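Local coordinates for dTDP Sugar Isomerase (Desulfovibrio desulfuricans subsp. desulfuricans str. G20, PDB 3EJK), which probably catalyses the epimerisation of dTDP-4-dehydro-6-deoxy-D-glucose at C3' and C5' of the sugar, giving dTDP-4-dehydro-L-rhamnose, at residues Val65-Arg70 / Phe161-Ala166; Cys84-Leu89 / Ala127-Thr132; Ser58-Arg63 / Ala134-Cys139; Ile16-Glu21 / Ala103-Gly108. All coordinates share one frame; numbering follows the deposited sequence.

Contact 1: residues Val65-Arg70 / Phe161-Ala166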
loop_
_atom_site.group_PDB
_atom_site.type_symbol
_atom_site.label_atom_id
_atom_site.label_comp_id
_atom_site.label_asym_id
_atom_site.label_seq_id
_atom_site.Cartn_x
_atom_site.Cartn_y
_atom_site.Cartn_z
ATOM N N VAL A 65 -14.314 3.702 -13.249
ATOM C CA VAL A 65 -13.510 2.781 -14.077
ATOM C C VAL A 65 -12.165 3.353 -14.507
ATOM O O VAL A 65 -12.065 4.511 -14.913
ATOM C CB VAL A 65 -14.284 2.445 -15.363
ATOM C CG1 VAL A 65 -13.463 1.547 -16.298
ATOM C CG2 VAL A 65 -15.645 1.814 -15.026
ATOM N N LYS A 66 -11.135 2.526 -14.398
ATOM C CA LYS A 66 -9.805 2.865 -14.915
ATOM C C LYS A 66 -9.382 1.793 -15.902
ATOM O O LYS A 66 -8.936 0.705 -15.531
ATOM C CB LYS A 66 -8.765 3.008 -13.807
ATOM C CG LYS A 66 -9.025 4.179 -12.870
ATOM C CD LYS A 66 -7.865 4.369 -11.899
ATOM C CE LYS A 66 -8.037 5.641 -11.070
ATOM N NZ LYS A 66 -6.776 6.054 -10.381
ATOM N N ALA A 67 -9.567 2.106 -17.171
ATOM C CA ALA A 67 -9.279 1.143 -18.256
ATOM C C ALA A 67 -8.978 1.902 -19.549
ATOM O O ALA A 67 -9.502 2.993 -19.736
ATOM C CB ALA A 67 -10.477 0.231 -18.452
ATOM N N TRP A 68 -8.142 1.397 -20.453
ATOM C CA TRP A 68 -7.402 0.154 -20.367
ATOM C C TRP A 68 -5.936 0.497 -20.429
ATOM O O TRP A 68 -5.547 1.501 -21.020
ATOM C CB TRP A 68 -7.681 -0.732 -21.575
ATOM C CG TRP A 68 -9.080 -1.232 -21.694
ATOM C CD1 TRP A 68 -10.092 -0.668 -22.395
ATOM C CD2 TRP A 68 -9.609 -2.412 -21.094
ATOM N NE1 TRP A 68 -11.236 -1.418 -22.265
ATOM C CE2 TRP A 68 -10.965 -2.494 -21.464
ATOM C CE3 TRP A 68 -9.076 -3.398 -20.258
ATOM C CZ2 TRP A 68 -11.778 -3.533 -21.061
ATOM C CZ3 TRP A 68 -9.878 -4.426 -19.862
ATOM C CH2 TRP A 68 -11.216 -4.497 -20.264
ATOM N N LYS A 69 -5.136 -0.355 -19.823
ATOM C CA LYS A 69 -3.683 -0.174 -19.802
ATOM C C LYS A 69 -2.969 -1.463 -20.167
ATOM O O LYS A 69 -3.426 -2.574 -19.857
ATOM C CB LYS A 69 -3.218 0.232 -18.396
ATOM C CG LYS A 69 -1.868 0.909 -18.390
ATOM C CD LYS A 69 -1.996 2.155 -19.272
ATOM C CE LYS A 69 -1.092 3.249 -18.864
ATOM N NZ LYS A 69 -1.698 3.908 -17.708
ATOM N N ARG A 70 -1.790 -1.253 -20.736
ATOM C CA ARG A 70 -0.863 -2.300 -21.154
ATOM C C ARG A 70 0.587 -1.836 -21.014
ATOM O O ARG A 70 0.902 -0.690 -21.315
ATOM C CB ARG A 70 -1.142 -2.695 -22.628
ATOM C CG ARG A 70 -0.315 -3.869 -23.069
ATOM C CD ARG A 70 -0.818 -4.536 -24.315
ATOM N NE ARG A 70 -0.643 -3.732 -25.499
ATOM C CZ ARG A 70 -0.844 -4.194 -26.727
ATOM N NH1 ARG A 70 -1.187 -5.468 -26.892
ATOM N NH2 ARG A 70 -0.677 -3.396 -27.781
ATOM N N PHE A 161 -14.584 -6.339 -23.836
ATOM C CA PHE A 161 -15.326 -6.244 -22.588
ATOM C C PHE A 161 -15.951 -4.870 -22.413
ATOM O O PHE A 161 -15.275 -3.851 -22.499
ATOM C CB PHE A 161 -14.442 -6.555 -21.374
ATOM C CG PHE A 161 -15.192 -6.506 -20.071
ATOM C CD1 PHE A 161 -15.885 -7.604 -19.627
ATOM C CD2 PHE A 161 -15.220 -5.350 -19.306
ATOM C CE1 PHE A 161 -16.595 -7.564 -18.427
ATOM C CE2 PHE A 161 -15.928 -5.298 -18.113
ATOM C CZ PHE A 161 -16.622 -6.420 -17.675
ATOM N N SER A 162 -17.238 -4.881 -22.096
ATOM C CA SER A 162 -18.010 -3.649 -21.914
ATOM C C SER A 162 -18.136 -3.209 -20.467
ATOM O O SER A 162 -18.925 -3.737 -19.703
ATOM C CB SER A 162 -19.406 -3.812 -22.498
ATOM O OG SER A 162 -20.167 -2.643 -22.306
ATOM N N TRP A 163 -17.367 -2.204 -20.110
ATOM C CA TRP A 163 -17.432 -1.662 -18.761
ATOM C C TRP A 163 -18.776 -1.042 -18.522
ATOM O O TRP A 163 -19.274 -1.022 -17.406
ATOM C CB TRP A 163 -16.348 -0.617 -18.500
ATOM C CG TRP A 163 -15.080 -1.257 -18.221
ATOM C CD1 TRP A 163 -13.987 -1.299 -19.023
ATOM C CD2 TRP A 163 -14.760 -2.019 -17.058
ATOM N NE1 TRP A 163 -12.995 -2.024 -18.421
ATOM C CE2 TRP A 163 -13.446 -2.484 -17.215
ATOM C CE3 TRP A 163 -15.462 -2.360 -15.900
ATOM C CZ2 TRP A 163 -12.818 -3.273 -16.264
ATOM C CZ3 TRP A 163 -14.827 -3.144 -14.952
ATOM C CH2 TRP A 163 -13.524 -3.590 -15.140
ATOM N N ALA A 164 -19.383 -0.573 -19.596
ATOM C CA ALA A 164 -20.677 0.115 -19.469
ATOM C C ALA A 164 -21.744 -0.871 -19.039
ATOM O O ALA A 164 -22.748 -0.522 -18.430
ATOM C CB ALA A 164 -21.070 0.773 -20.767
ATOM N N GLY A 165 -21.491 -2.126 -19.348
ATOM C CA GLY A 165 -22.437 -3.185 -19.068
ATOM C C GLY A 165 -22.148 -3.909 -17.775
ATOM O O GLY A 165 -22.928 -4.739 -17.336
ATOM N N ALA A 166 -21.035 -3.579 -17.149
ATOM C CA ALA A 166 -20.625 -4.276 -15.901
ATOM C C ALA A 166 -21.506 -3.998 -14.696
ATOM O O ALA A 166 -22.021 -2.905 -14.501
ATOM C CB ALA A 166 -19.163 -3.952 -15.540
#

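Contact 2: residues Cys84-Leu89 / Ala127-Thr132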
loop_
_atom_site.group_PDB
_atom_site.type_symbol
_atom_site.label_atom_id
_atom_site.label_comp_id
_atom_site.label_asym_id
_atom_site.label_seq_id
_atom_site.Cartn_x
_atom_site.Cartn_y
_atom_site.Cartn_z
ATOM N N CYS A 84 -13.244 -2.612 -2.779
ATOM C CA CYS A 84 -13.366 -3.739 -3.682
ATOM C C CYS A 84 -13.342 -3.358 -5.119
ATOM O O CYS A 84 -13.952 -2.366 -5.504
ATOM C CB CYS A 84 -14.602 -4.545 -3.291
ATOM S SG CYS A 84 -14.900 -6.064 -4.187
ATOM N N ILE A 85 -12.611 -4.117 -5.923
ATOM C CA ILE A 85 -12.605 -3.860 -7.361
ATOM C C ILE A 85 -12.828 -5.105 -8.170
ATOM O O ILE A 85 -12.654 -6.242 -7.713
ATOM C CB ILE A 85 -11.280 -3.213 -7.911
ATOM C CG1 ILE A 85 -10.152 -4.251 -7.899
ATOM C CG2 ILE A 85 -10.937 -1.878 -7.182
ATOM C CD1 ILE A 85 -8.827 -3.757 -8.447
ATOM N N HIS A 86 -13.273 -4.829 -9.383
ATOM C CA HIS A 86 -13.434 -5.823 -10.429
ATOM C C HIS A 86 -12.356 -5.529 -11.448
ATOM O O HIS A 86 -12.271 -4.417 -11.979
ATOM C CB HIS A 86 -14.827 -5.777 -11.060
ATOM C CG HIS A 86 -15.862 -6.491 -10.253
ATOM N ND1 HIS A 86 -17.036 -6.974 -10.795
ATOM C CD2 HIS A 86 -15.857 -6.885 -8.953
ATOM C CE1 HIS A 86 -17.733 -7.583 -9.851
ATOM N NE2 HIS A 86 -17.035 -7.553 -8.728
ATOM N N VAL A 87 -11.497 -6.514 -11.663
ATOM C CA VAL A 87 -10.438 -6.407 -12.656
ATOM C C VAL A 87 -10.772 -7.277 -13.857
ATOM O O VAL A 87 -11.296 -8.376 -13.714
ATOM C CB VAL A 87 -9.062 -6.884 -12.122
ATOM C CG1 VAL A 87 -7.964 -6.641 -13.183
ATOM C CG2 VAL A 87 -8.703 -6.215 -10.798
ATOM N N VAL A 88 -10.501 -6.749 -15.041
ATOM C CA VAL A 88 -10.633 -7.531 -16.255
ATOM C C VAL A 88 -9.322 -7.498 -17.010
ATOM O O VAL A 88 -8.713 -6.445 -17.200
ATOM C CB VAL A 88 -11.751 -7.050 -17.182
ATOM C CG1 VAL A 88 -11.701 -7.829 -18.497
ATOM C CG2 VAL A 88 -13.133 -7.176 -16.518
ATOM N N LEU A 89 -8.903 -8.682 -17.434
ATOM C CA LEU A 89 -7.663 -8.861 -18.199
ATOM C C LEU A 89 -8.036 -9.354 -19.582
ATOM O O LEU A 89 -8.955 -10.134 -19.733
ATOM C CB LEU A 89 -6.734 -9.892 -17.529
ATOM C CG LEU A 89 -6.353 -9.667 -16.056
ATOM C CD1 LEU A 89 -5.253 -10.665 -15.680
ATOM C CD2 LEU A 89 -5.878 -8.271 -15.867
ATOM N N ALA A 127 -12.419 -1.440 -11.914
ATOM C CA ALA A 127 -13.427 -0.540 -11.369
ATOM C C ALA A 127 -13.808 -0.888 -9.941
ATOM O O ALA A 127 -13.841 -2.041 -9.556
ATOM C CB ALA A 127 -14.677 -0.543 -12.252
ATOM N N ALA A 128 -14.118 0.159 -9.185
ATOM C CA ALA A 128 -14.553 0.025 -7.801
ATOM C C ALA A 128 -16.038 -0.283 -7.744
ATOM O O ALA A 128 -16.855 0.382 -8.367
ATOM C CB ALA A 128 -14.249 1.315 -6.987
ATOM N N THR A 129 -16.364 -1.304 -6.970
ATOM C CA THR A 129 -17.752 -1.715 -6.754
ATOM C C THR A 129 -18.271 -1.171 -5.440
ATOM O O THR A 129 -17.526 -0.737 -4.555
ATOM C CB THR A 129 -17.891 -3.250 -6.718
ATOM O OG1 THR A 129 -17.202 -3.749 -5.571
ATOM C CG2 THR A 129 -17.305 -3.887 -7.973
ATOM N N GLY A 130 -19.577 -1.155 -5.318
ATOM C CA GLY A 130 -20.174 -0.716 -4.068
ATOM C C GLY A 130 -20.326 0.779 -3.973
ATOM O O GLY A 130 -20.424 1.477 -4.972
ATOM N N ASP A 131 -20.290 1.269 -2.747
ATOM C CA ASP A 131 -20.547 2.681 -2.499
ATOM C C ASP A 131 -19.483 3.396 -1.691
ATOM O O ASP A 131 -19.729 4.463 -1.137
ATOM C CB ASP A 131 -21.921 2.864 -1.845
ATOM C CG ASP A 131 -21.990 2.285 -0.458
ATOM O OD1 ASP A 131 -20.948 1.802 0.035
ATOM O OD2 ASP A 131 -23.089 2.316 0.140
ATOM N N THR A 132 -18.308 2.790 -1.631
ATOM C CA THR A 132 -17.146 3.407 -0.986
ATOM C C THR A 132 -15.899 3.183 -1.849
ATOM O O THR A 132 -15.853 2.255 -2.644
ATOM C CB THR A 132 -16.931 2.925 0.470
ATOM O OG1 THR A 132 -16.682 1.518 0.495
ATOM C CG2 THR A 132 -18.154 3.249 1.305
HETATM O O HOH W 1 -15.217 -0.385 -3.171
#

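Contact 3: residues Ser58-Arg63 / Ala134-Cys139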
loop_
_atom_site.group_PDB
_atom_site.type_symbol
_atom_site.label_atom_id
_atom_site.label_comp_id
_atom_site.label_asym_id
_atom_site.label_seq_id
_atom_site.Cartn_x
_atom_site.Cartn_y
_atom_site.Cartn_z
ATOM N N SER A 58 -3.452 3.472 -6.184
ATOM C CA SER A 58 -4.434 4.039 -7.067
ATOM C C SER A 58 -5.778 4.032 -6.376
ATOM O O SER A 58 -6.313 2.980 -6.023
ATOM C CB SER A 58 -4.504 3.240 -8.372
ATOM O OG SER A 58 -5.432 3.791 -9.278
ATOM N N GLU A 59 -6.313 5.231 -6.173
ATOM C CA GLU A 59 -7.632 5.344 -5.588
ATOM C C GLU A 59 -8.635 5.252 -6.703
ATOM O O GLU A 59 -8.421 5.795 -7.791
ATOM C CB GLU A 59 -7.796 6.647 -4.842
ATOM C CG GLU A 59 -9.185 6.842 -4.337
ATOM C CD GLU A 59 -9.265 7.923 -3.297
ATOM O OE1 GLU A 59 -9.274 9.117 -3.642
ATOM O OE2 GLU A 59 -9.357 7.563 -2.118
ATOM N N VAL A 60 -9.691 4.488 -6.446
ATOM C CA VAL A 60 -10.789 4.360 -7.387
ATOM C C VAL A 60 -12.073 4.648 -6.637
ATOM O O VAL A 60 -12.442 3.918 -5.720
ATOM C CB VAL A 60 -10.857 2.972 -8.058
ATOM C CG1 VAL A 60 -11.917 2.968 -9.167
ATOM C CG2 VAL A 60 -9.495 2.607 -8.650
ATOM N N LEU A 61 -12.721 5.748 -7.008
ATOM C CA LEU A 61 -13.989 6.129 -6.379
ATOM C C LEU A 61 -15.070 5.131 -6.802
ATOM O O LEU A 61 -14.975 4.514 -7.873
ATOM C CB LEU A 61 -14.393 7.554 -6.740
ATOM C CG LEU A 61 -13.433 8.627 -6.254
ATOM C CD1 LEU A 61 -13.987 9.990 -6.625
ATOM C CD2 LEU A 61 -13.235 8.532 -4.763
ATOM N N PRO A 62 -16.121 4.994 -5.989
ATOM C CA PRO A 62 -17.137 3.981 -6.304
ATOM C C PRO A 62 -17.764 4.155 -7.653
ATOM O O PRO A 62 -18.173 5.243 -8.029
ATOM C CB PRO A 62 -18.189 4.144 -5.189
ATOM C CG PRO A 62 -17.881 5.423 -4.497
ATOM C CD PRO A 62 -16.417 5.720 -4.740
ATOM N N ARG A 63 -17.816 3.028 -8.339
ATOM C CA ARG A 63 -18.436 2.849 -9.666
ATOM C C ARG A 63 -17.622 3.470 -10.765
ATOM O O ARG A 63 -18.051 3.478 -11.902
ATOM C CB ARG A 63 -19.870 3.381 -9.742
ATOM C CG ARG A 63 -20.791 2.926 -8.631
ATOM C CD ARG A 63 -20.909 1.450 -8.516
ATOM N NE ARG A 63 -21.722 1.113 -7.352
ATOM C CZ ARG A 63 -23.000 0.752 -7.389
ATOM N NH1 ARG A 63 -23.629 0.625 -8.542
ATOM N NH2 ARG A 63 -23.635 0.475 -6.263
ATOM N N ALA A 134 -12.123 2.394 -3.353
ATOM C CA ALA A 134 -11.149 1.340 -3.290
ATOM C C ALA A 134 -9.762 1.958 -3.348
ATOM O O ALA A 134 -9.561 3.076 -3.846
ATOM C CB ALA A 134 -11.339 0.336 -4.438
ATOM N N LEU A 135 -8.831 1.234 -2.759
ATOM C CA LEU A 135 -7.407 1.592 -2.813
ATOM C C LEU A 135 -6.670 0.382 -3.332
ATOM O O LEU A 135 -6.610 -0.657 -2.686
ATOM C CB LEU A 135 -6.825 1.985 -1.452
ATOM C CG LEU A 135 -5.406 2.552 -1.624
ATOM C CD1 LEU A 135 -5.485 4.015 -2.163
ATOM C CD2 LEU A 135 -4.624 2.489 -0.349
ATOM N N VAL A 136 -6.147 0.533 -4.531
ATOM C CA VAL A 136 -5.400 -0.513 -5.191
ATOM C C VAL A 136 -3.926 -0.231 -4.958
ATOM O O VAL A 136 -3.467 0.888 -5.152
ATOM C CB VAL A 136 -5.686 -0.505 -6.731
ATOM C CG1 VAL A 136 -4.986 -1.639 -7.412
ATOM C CG2 VAL A 136 -7.196 -0.552 -7.010
ATOM N N ALA A 137 -3.203 -1.248 -4.511
ATOM C CA ALA A 137 -1.766 -1.148 -4.342
ATOM C C ALA A 137 -1.119 -1.950 -5.446
ATOM O O ALA A 137 -1.584 -3.021 -5.824
ATOM C CB ALA A 137 -1.324 -1.657 -2.964
ATOM N N ASN A 138 -0.037 -1.410 -5.977
ATOM C CA ASN A 138 0.693 -2.087 -7.040
ATOM C C ASN A 138 2.185 -2.065 -6.773
ATOM O O ASN A 138 2.762 -1.016 -6.557
ATOM C CB ASN A 138 0.391 -1.428 -8.392
ATOM C CG ASN A 138 0.878 -2.250 -9.564
ATOM O OD1 ASN A 138 1.349 -3.366 -9.389
ATOM N ND2 ASN A 138 0.766 -1.698 -10.773
ATOM N N CYS A 139 2.781 -3.241 -6.733
ATOM C CA CYS A 139 4.211 -3.360 -6.568
ATOM C C CYS A 139 4.734 -3.896 -7.898
ATOM O O CYS A 139 4.553 -5.074 -8.232
ATOM C CB CYS A 139 4.570 -4.309 -5.428
ATOM S SG CYS A 139 6.358 -4.375 -5.074
HETATM O O HOH W 2 -9.253 4.948 -1.457
#

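Contact 4: residues Ile16-Glu21 / Ala103-Gly108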
loop_
_atom_site.group_PDB
_atom_site.type_symbol
_atom_site.label_atom_id
_atom_site.label_comp_id
_atom_site.label_asym_id
_atom_site.label_seq_id
_atom_site.Cartn_x
_atom_site.Cartn_y
_atom_site.Cartn_z
ATOM N N ILE A 16 -3.147 -19.649 -8.021
ATOM C CA ILE A 16 -4.200 -20.018 -8.956
ATOM C C ILE A 16 -3.935 -19.390 -10.300
ATOM O O ILE A 16 -3.674 -18.206 -10.405
ATOM C CB ILE A 16 -5.583 -19.527 -8.453
ATOM C CG1 ILE A 16 -5.962 -20.271 -7.177
ATOM C CG2 ILE A 16 -6.636 -19.742 -9.501
ATOM C CD1 ILE A 16 -5.947 -21.776 -7.349
ATOM N N LEU A 17 -4.023 -20.206 -11.332
ATOM C CA LEU A 17 -3.833 -19.738 -12.699
ATOM C C LEU A 17 -5.190 -19.256 -13.165
ATOM O O LEU A 17 -6.220 -19.648 -12.619
ATOM C CB LEU A 17 -3.261 -20.820 -13.624
ATOM C CG LEU A 17 -1.904 -21.340 -13.135
ATOM C CD1 LEU A 17 -1.211 -22.148 -14.215
ATOM C CD2 LEU A 17 -1.029 -20.164 -12.692
ATOM N N LEU A 18 -5.163 -18.369 -14.144
ATOM C CA LEU A 18 -6.374 -17.750 -14.681
ATOM C C LEU A 18 -6.447 -18.046 -16.160
ATOM O O LEU A 18 -5.487 -18.572 -16.722
ATOM C CB LEU A 18 -6.338 -16.261 -14.417
ATOM C CG LEU A 18 -6.371 -15.830 -12.954
ATOM C CD1 LEU A 18 -5.920 -14.366 -12.806
ATOM C CD2 LEU A 18 -7.772 -16.063 -12.380
ATOM N N PRO A 19 -7.572 -17.720 -16.800
ATOM C CA PRO A 19 -7.732 -18.087 -18.197
ATOM C C PRO A 19 -6.860 -17.293 -19.143
ATOM O O PRO A 19 -6.879 -17.532 -20.345
ATOM C CB PRO A 19 -9.213 -17.829 -18.461
ATOM C CG PRO A 19 -9.841 -17.927 -17.107
ATOM C CD PRO A 19 -8.844 -17.284 -16.211
ATOM N N VAL A 20 -6.121 -16.345 -18.592
ATOM C CA VAL A 20 -5.139 -15.587 -19.384
ATOM C C VAL A 20 -3.778 -16.082 -18.910
ATOM O O VAL A 20 -3.462 -16.028 -17.721
ATOM C CB VAL A 20 -5.227 -14.032 -19.265
ATOM C CG1 VAL A 20 -3.989 -13.390 -19.882
ATOM C CG2 VAL A 20 -6.477 -13.487 -19.965
ATOM N N GLU A 21 -3.007 -16.592 -19.866
ATOM C CA GLU A 21 -1.670 -17.132 -19.610
ATOM C C GLU A 21 -0.801 -16.155 -18.858
ATOM O O GLU A 21 -0.657 -14.994 -19.260
ATOM C CB GLU A 21 -0.966 -17.494 -20.928
ATOM C CG GLU A 21 0.434 -18.025 -20.726
ATOM C CD GLU A 21 0.417 -19.401 -20.105
ATOM O OE1 GLU A 21 -0.134 -20.315 -20.748
ATOM O OE2 GLU A 21 0.953 -19.574 -18.993
ATOM N N ALA A 103 -9.912 -12.608 -18.576
ATOM C CA ALA A 103 -9.870 -13.120 -17.205
ATOM C C ALA A 103 -10.550 -12.042 -16.359
ATOM O O ALA A 103 -10.264 -10.856 -16.505
ATOM C CB ALA A 103 -8.431 -13.399 -16.729
ATOM N N GLN A 104 -11.506 -12.457 -15.537
ATOM C CA GLN A 104 -12.209 -11.533 -14.648
ATOM C C GLN A 104 -11.958 -11.943 -13.208
ATOM O O GLN A 104 -12.098 -13.097 -12.834
ATOM C CB GLN A 104 -13.696 -11.473 -14.976
ATOM C CG GLN A 104 -13.976 -11.134 -16.477
ATOM C CD GLN A 104 -15.446 -10.839 -16.786
ATOM O OE1 GLN A 104 -16.081 -10.023 -16.127
ATOM N NE2 GLN A 104 -15.966 -11.478 -17.819
ATOM N N VAL A 105 -11.543 -10.971 -12.414
ATOM C CA VAL A 105 -11.250 -11.223 -11.016
ATOM C C VAL A 105 -11.784 -10.109 -10.132
ATOM O O VAL A 105 -11.890 -8.952 -10.535
ATOM C CB VAL A 105 -9.719 -11.422 -10.797
ATOM C CG1 VAL A 105 -9.363 -11.286 -9.338
ATOM C CG2 VAL A 105 -9.274 -12.787 -11.378
ATOM N N THR A 106 -12.137 -10.516 -8.940
ATOM C CA THR A 106 -12.642 -9.643 -7.875
ATOM C C THR A 106 -11.557 -9.581 -6.823
ATOM O O THR A 106 -11.040 -10.629 -6.385
ATOM C CB THR A 106 -13.948 -10.205 -7.246
ATOM O OG1 THR A 106 -15.007 -10.103 -8.207
ATOM C CG2 THR A 106 -14.339 -9.430 -5.986
ATOM N N LEU A 107 -11.200 -8.360 -6.434
ATOM C CA LEU A 107 -10.175 -8.138 -5.411
ATOM C C LEU A 107 -10.685 -7.241 -4.304
ATOM O O LEU A 107 -11.249 -6.164 -4.549
ATOM C CB LEU A 107 -8.901 -7.522 -6.001
ATOM C CG LEU A 107 -8.088 -8.371 -6.988
ATOM C CD1 LEU A 107 -6.882 -7.579 -7.477
ATOM C CD2 LEU A 107 -7.636 -9.694 -6.353
ATOM N N GLY A 108 -10.458 -7.707 -3.082
ATOM C CA GLY A 108 -10.877 -6.988 -1.872
ATOM C C GLY A 108 -11.349 -7.859 -0.728
ATOM O O GLY A 108 -11.739 -9.009 -0.888
#

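Contact 1: residues Val65-Arg70 / Phe161-Ala166
Val65 and Trp163 mark the nearest approach of the backbones, 7.6 Å between their CA atoms, where the extended strand 65-70 faces a non-strand segment that makes a short turn at 163-165. The side chains make the contact, and the indole of Trp163 lies at its heart. Val65 CG1, anti to the backbone N (chi1 177°), sits over one face of this indole, 3.8 Å from the centroid of its five-membered ring, in a CH-pi contact. Phe161, from the same segment as Trp163, covers the opposite face: its CE2 lies above the middle of the ring system. The pyrrole side of Trp163 reaches the strand, with NE1 3.4 Å from Ala67 CB and 3.3 Å from Trp68 CZ2. This NE1 stands over one face of the Trp68 ring, near its rim; the two planes are inclined at 46°, with the centroids of the Trp68 six-membered and Trp163 five-membered rings 4.8 Å apart. Trp68, which follows a cis peptide bond, also brings CH2 to 4.0 Å from Phe161 CB, while Phe161 O approaches its edge. The loop after strand 149-151 packs on the five-stranded sheet through these side chains, against Val88 of strand 84-90.

Contact 2: residues Cys84-Leu89 / Ala127-Thr132
The carbonyl oxygen of Ala127 receives the N-H of His86 in a nearly straight bond of 2.9 Å, and the CA-H of Ile85 approaches the same oxygen at 3.1 Å. Ala127 N returns a bond to His86 O, which makes these two residues an antiparallel hydrogen-bonded pair; Ile85 and Ala128 form the adjoining non-hydrogen-bonded pair. Beyond them Thr129 N reaches Cys84 O at 3.0 Å, with the donor tilted 32° from the carbonyl plane. A water extends the join where the strands part: it accepts from Cys84 N and lies 2.7 Å from Thr129 O and 2.8 Å from Thr132 O.

Thr129 carries the side-chain contact. Its CG2 is anti to the carbonyl carbon, while OG1 lies between the backbone N and that carbon (chi1 66°). The methyl thus stands over one face of the His86 ring, nearest the CD2 side, 3.7 Å from the ring centroid, in a CH-pi contact. OG1 turns to Cys84 instead, 3.5 Å from SG, a sulfur covalently linked to an unidentified ligand. Ile85 and Ala128 point to the other face of the sheet, where both meet Ala134. The pairing builds one sheet of the beta-sandwich, consistent with the cupin clan to which this epimerase family belongs.

Contact 3: residues Ser58-Arg63 / Ala134-Cys139
Ser58 begins an antiparallel pairing in the cupin beta-sandwich by bonding Val136 in both directions: its N gives to Val136 O at 2.8 Å, with the donor in the plane of the Val136 carbonyl, and its O takes Val136 N. Val136 CB lies 3.6 Å from Ser58 O. The Ser58 hydroxyl, carried anti to the backbone N (chi1 -178°), is hydrogen-bonded to Lys66 NZ and to a citrate that probably came from the crystallisation liquor. Glu59 follows in a non-hydrogen-bonded pair with Leu135. Glu59 CA makes a CA-H...O contact with Ala134 O, and its extended chain leads the carboxylate to a salt bridge with Arg109 of the second subunit; backbone bonds from Glu59 and Leu61 also reach that subunit. Val60 restores the hydrogen-bonded pattern with Ala134: Val60 N comes to Ala134 O at 3.0 Å from above the carbonyl plane, 35° out of it, while Ala134 N reaches Val60 O at 2.8 Å in an almost straight bond. Val60 and Val136 share the face of Ser58, their CG2 methyls 4.2 Å apart. On the Glu59 side, a water donates to Glu59 OE2 at 2.7 Å and, more weakly, to Ala134 O at 3.1 Å.

Contact 4: residues Ile16-Glu21 / Ala103-Gly108
Leu18 places CG anti to its carbonyl carbon (chi1 -65°), and chi2 of 163° carries CD1 on into an extended course, with the fork directed at Val105. In the one of its two conformers modelled here, Val105 CG2 is itself anti to the carbonyl carbon and lies 3.7 Å from Leu18 CD2, the two side chains crossing at about a right angle. The main contact gathers on one methyl, Ala103 CB. Val20 CG2 approaches it to 3.8 Å. Pro19 CD stands 3.9 Å from the same carbon, and Leu18 CB touches it too, so three successive residues touch one methyl. The backbones come nearest at Pro19 and Ala103, with CA atoms 5.5 Å apart, yet the join is made mainly by apolar side chains, in van der Waals contact. Ala103 and Val105 can share this work because alternate residues of a strand point to the same face, while Gln104 between them turns away. The polar backbone of strand 102-108 is used on its neighbour: Ala103 pairs with Leu89 and Val105 with Val87 of strand 84-90. Through Leu18 to Val20 the N-terminal segment thus packs on strand 102-108, an outer strand of the five-stranded sheet within this chain.

How the contacts relate
Contacts 1 and 2 reach the five-stranded antiparallel sheet, and contact 3 pairs strands 54-60 and 134-140 of the larger sheet; contact 4 joins the two, strand 16-17 belonging to the larger sheet and strand 102-108 to the five-stranded one. Contacts 2 and 3 are nearest, about 8 Å centre to centre, joined where Arg63 bonds to Ala128 and Gly130. Contact 1 lies about 11 Å from contact 2, centre to centre, touching it through Trp163 and Ala127. Contact 4 is about 17 Å from contact 3, centre to centre, across the chain's centre. Along the chain, contact 2 nests inside the loops closed by contacts 1 and 3; contact 4 crosses the others, as do contacts 1 and 3 with each other, so distant segments interlock into one sandwich.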